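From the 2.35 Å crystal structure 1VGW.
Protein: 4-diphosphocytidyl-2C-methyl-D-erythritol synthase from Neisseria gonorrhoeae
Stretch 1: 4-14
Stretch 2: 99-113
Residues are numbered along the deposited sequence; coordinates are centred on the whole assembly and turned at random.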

# COMPACT_ATOMS: atom_id res chain seq x y z
N LYS B 4 15.20 32.15 12.13
CA LYS B 4 14.04 31.38 11.72
C LYS B 4 13.83 30.15 12.62
O LYS B 4 14.74 29.72 13.32
CB LYS B 4 14.30 30.84 10.31
CG LYS B 4 13.07 30.65 9.46
CD LYS B 4 13.41 30.93 7.99
CE LYS B 4 12.21 30.46 7.13
NZ LYS B 4 11.03 31.33 7.45
N ARG B 5 12.60 29.68 12.69
CA ARG B 5 12.27 28.42 13.37
C ARG B 5 13.01 27.29 12.62
O ARG B 5 13.07 27.32 11.39
CB ARG B 5 10.74 28.21 13.33
CG ARG B 5 10.06 28.58 14.65
CD ARG B 5 8.55 28.51 14.68
NE ARG B 5 7.92 29.25 13.60
CZ ARG B 5 7.39 28.81 12.49
NH1 ARG B 5 7.34 27.50 12.27
NH2 ARG B 5 6.89 29.62 11.58
N LYS B 6 13.65 26.37 13.33
CA LYS B 6 14.43 25.32 12.72
C LYS B 6 13.69 24.03 12.37
O LYS B 6 12.73 23.63 13.04
CB LYS B 6 15.60 24.93 13.66
CG LYS B 6 16.66 26.02 13.81
CD LYS B 6 17.54 25.60 15.00
CE LYS B 6 18.46 26.74 15.43
NZ LYS B 6 18.92 26.49 16.86
N ASN B 7 14.28 23.33 11.39
CA ASN B 7 13.75 22.02 10.94
C ASN B 7 14.80 20.94 11.23
O ASN B 7 15.87 20.98 10.58
CB ASN B 7 13.48 22.09 9.45
CG ASN B 7 12.20 22.86 9.18
OD1 ASN B 7 11.19 22.56 9.81
ND2 ASN B 7 12.27 23.80 8.25
N ILE B 8 14.54 20.08 12.20
CA ILE B 8 15.49 19.04 12.59
C ILE B 8 15.01 17.61 12.35
O ILE B 8 14.02 17.15 12.93
CB ILE B 8 15.83 19.19 14.09
CG1 ILE B 8 16.33 20.62 14.41
CG2 ILE B 8 16.86 18.19 14.57
CD1 ILE B 8 16.24 20.93 15.89
N ALA B 9 15.74 16.84 11.54
CA ALA B 9 15.35 15.43 11.28
C ALA B 9 15.81 14.50 12.39
O ALA B 9 16.96 14.63 12.89
CB ALA B 9 15.93 14.92 9.97
N LEU B 10 14.91 13.63 12.86
CA LEU B 10 15.33 12.67 13.93
C LEU B 10 14.99 11.25 13.42
O LEU B 10 13.88 10.93 12.99
CB LEU B 10 14.69 12.97 15.25
CG LEU B 10 14.81 12.08 16.44
CD1 LEU B 10 16.24 12.05 16.99
CD2 LEU B 10 13.88 12.47 17.61
N ILE B 11 16.00 10.39 13.40
CA ILE B 11 15.88 9.02 12.84
C ILE B 11 16.24 7.97 13.87
O ILE B 11 17.39 7.85 14.29
CB ILE B 11 16.87 8.92 11.63
CG1 ILE B 11 16.39 9.82 10.48
CG2 ILE B 11 16.99 7.47 11.14
CD1 ILE B 11 17.36 9.96 9.35
N PRO B 12 15.23 7.35 14.47
CA PRO B 12 15.44 6.31 15.48
C PRO B 12 15.89 5.02 14.78
O PRO B 12 15.10 4.47 14.01
CB PRO B 12 14.06 6.16 16.09
CG PRO B 12 13.10 6.53 15.01
CD PRO B 12 13.83 7.36 14.01
N ALA B 13 17.14 4.64 14.96
CA ALA B 13 17.65 3.44 14.29
C ALA B 13 18.28 2.44 15.23
O ALA B 13 19.15 1.69 14.76
CB ALA B 13 18.69 3.88 13.22
N ALA B 14 17.92 2.36 16.50
CA ALA B 14 18.50 1.42 17.44
C ALA B 14 17.88 0.02 17.31
O ALA B 14 17.90 -0.73 18.30
CB ALA B 14 18.32 1.92 18.88
N GLY B 99 20.14 22.01 24.00
CA GLY B 99 20.03 23.36 23.50
C GLY B 99 20.05 23.42 21.98
O GLY B 99 19.93 24.52 21.39
N LEU B 100 20.14 22.27 21.33
CA LEU B 100 20.14 22.24 19.85
C LEU B 100 18.77 22.59 19.31
O LEU B 100 18.57 23.09 18.19
CB LEU B 100 20.66 20.89 19.40
CG LEU B 100 22.16 20.64 19.51
CD1 LEU B 100 22.48 19.17 19.23
CD2 LEU B 100 22.94 21.52 18.54
N ALA B 101 17.69 22.25 20.05
CA ALA B 101 16.36 22.60 19.64
C ALA B 101 15.69 23.57 20.64
O ALA B 101 15.84 23.32 21.84
CB ALA B 101 15.42 21.36 19.67
N ALA B 102 14.93 24.53 20.14
CA ALA B 102 14.11 25.34 21.09
C ALA B 102 12.72 24.69 21.17
O ALA B 102 12.28 24.01 20.20
CB ALA B 102 13.95 26.75 20.54
N GLU B 103 11.94 25.07 22.20
CA GLU B 103 10.59 24.54 22.34
C GLU B 103 9.79 24.65 21.05
O GLU B 103 8.93 23.78 20.79
CB GLU B 103 9.80 25.29 23.43
CG GLU B 103 10.12 24.92 24.86
CD GLU B 103 9.14 23.98 25.50
OE1 GLU B 103 9.52 23.14 26.37
OE2 GLU B 103 7.94 23.98 25.15
N THR B 104 9.95 25.71 20.26
CA THR B 104 9.17 25.90 19.05
C THR B 104 9.75 25.42 17.76
O THR B 104 9.12 25.65 16.69
CB THR B 104 8.80 27.43 18.91
OG1 THR B 104 10.02 28.17 19.17
CG2 THR B 104 7.77 27.83 19.94
N ASP B 105 10.96 24.87 17.70
CA ASP B 105 11.51 24.32 16.46
C ASP B 105 10.79 23.00 16.09
O ASP B 105 10.28 22.32 16.98
CB ASP B 105 12.99 23.97 16.68
CG ASP B 105 13.90 25.20 16.73
OD1 ASP B 105 13.68 26.16 15.99
OD2 ASP B 105 14.86 25.20 17.53
N ASN B 106 10.77 22.61 14.85
CA ASN B 106 10.16 21.39 14.37
C ASN B 106 11.07 20.15 14.40
O ASN B 106 12.25 20.21 14.00
CB ASN B 106 9.67 21.63 12.92
CG ASN B 106 8.63 22.69 12.79
OD1 ASN B 106 7.66 22.76 13.55
ND2 ASN B 106 8.75 23.59 11.79
N ILE B 107 10.55 19.02 14.86
CA ILE B 107 11.32 17.73 14.87
C ILE B 107 10.66 16.77 13.86
O ILE B 107 9.42 16.57 14.00
CB ILE B 107 11.20 17.06 16.23
CG1 ILE B 107 11.61 17.95 17.40
CG2 ILE B 107 11.90 15.70 16.30
CD1 ILE B 107 13.05 18.40 17.41
N LEU B 108 11.31 16.41 12.77
CA LEU B 108 10.70 15.49 11.77
C LEU B 108 11.14 14.03 12.05
O LEU B 108 12.33 13.73 11.83
CB LEU B 108 11.11 15.87 10.36
CG LEU B 108 10.48 17.09 9.72
CD1 LEU B 108 11.08 18.41 10.30
CD2 LEU B 108 10.72 17.11 8.23
N VAL B 109 10.31 13.19 12.63
CA VAL B 109 10.63 11.81 13.01
C VAL B 109 10.46 10.85 11.83
O VAL B 109 9.38 10.65 11.31
CB VAL B 109 9.87 11.33 14.24
CG1 VAL B 109 10.45 10.05 14.88
CG2 VAL B 109 9.85 12.37 15.38
N HIS B 110 11.57 10.30 11.32
CA HIS B 110 11.51 9.45 10.12
C HIS B 110 12.05 8.03 10.32
O HIS B 110 13.08 7.89 10.97
CB HIS B 110 12.34 10.07 8.99
CG HIS B 110 12.11 9.47 7.65
ND1 HIS B 110 10.91 9.54 6.99
CD2 HIS B 110 12.95 8.78 6.83
CE1 HIS B 110 11.01 8.91 5.80
NE2 HIS B 110 12.25 8.46 5.70
N ASP B 111 11.36 7.05 9.76
CA ASP B 111 11.84 5.62 9.86
C ASP B 111 13.18 5.41 9.12
O ASP B 111 13.32 5.86 7.98
CB ASP B 111 10.82 4.75 9.14
CG ASP B 111 9.52 4.52 9.88
OD1 ASP B 111 8.48 4.47 9.18
OD2 ASP B 111 9.51 4.38 11.10
N ALA B 112 14.15 4.77 9.71
CA ALA B 112 15.42 4.41 9.11
C ALA B 112 15.31 3.56 7.85
O ALA B 112 16.19 3.56 6.97
CB ALA B 112 16.24 3.56 10.12
N ALA B 113 14.22 2.81 7.66
CA ALA B 113 14.04 2.01 6.49
C ALA B 113 13.21 2.63 5.39
O ALA B 113 12.89 1.87 4.45
CB ALA B 113 13.45 0.64 6.86
O HOH W 1 7.31 25.47 14.40
O HOH W 2 13.42 3.98 12.37

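Two parallel strands, 7-12 and 106-109, lie side by side with their axes 4.5 Å apart at closest approach. Backbone hydrogen bonds form the seam. Asn 106 N donates to Lys 6 O (2.9 Å), and Ile 8 N to Asn 106 O (2.9 Å). Leu 108 N donates to Ile 8 O (2.8 Å), Leu 10 N to Leu 108 O (2.8 Å), and His 110 N to Leu 10 O (2.9 Å).

Side chains alternate between the two faces. Ile 8, Leu 10, Ile 107 and Val 109 share one face, where branched chains mesh. Leu 10 CD2 packs on Ile 107 CG2 at 4.0 Å. Ile 8 is the residue most covered by the other stretch: its CD1 lies 4.3 Å from Ile 107 CD1 and 3.9 Å from Ala 101 CB. The short Ala 101 side chain meets the isoleucine tip without crowding it.

The other face carries Asn 7, Asn 106, Ala 9 and Leu 108. Ala 9 is a low point beside the bulkier Leu 108. Asn 106 ND2 makes a weak hydrogen bond to Asn 7 OD1 (3.3 Å), so the two amides meet side by side.

Before the strands, Asp 105 works as a clamp. Its OD1 accepts from Lys 6 N (2.7 Å), while its OD2 accepts from Ala 102 N (2.7 Å) and braces the type I turn from Ala 102 to Asp 105. This carboxylate is buried, but both oxygens have backbone donors. Nearby, water 1 links Arg 5 NH1, Thr 104 O and Asn 106 OD1.

At the far end the packing becomes small. Ala 112 CB sits 4.1 Å from Ile 11 CG2 and 4.0 Å from Ala 13 CB. Pro 12, with no amide hydrogen to donate, instead brings CD to 3.2 Å from His 110 O. Water 2 joins Pro 12 O to Ala 112 N.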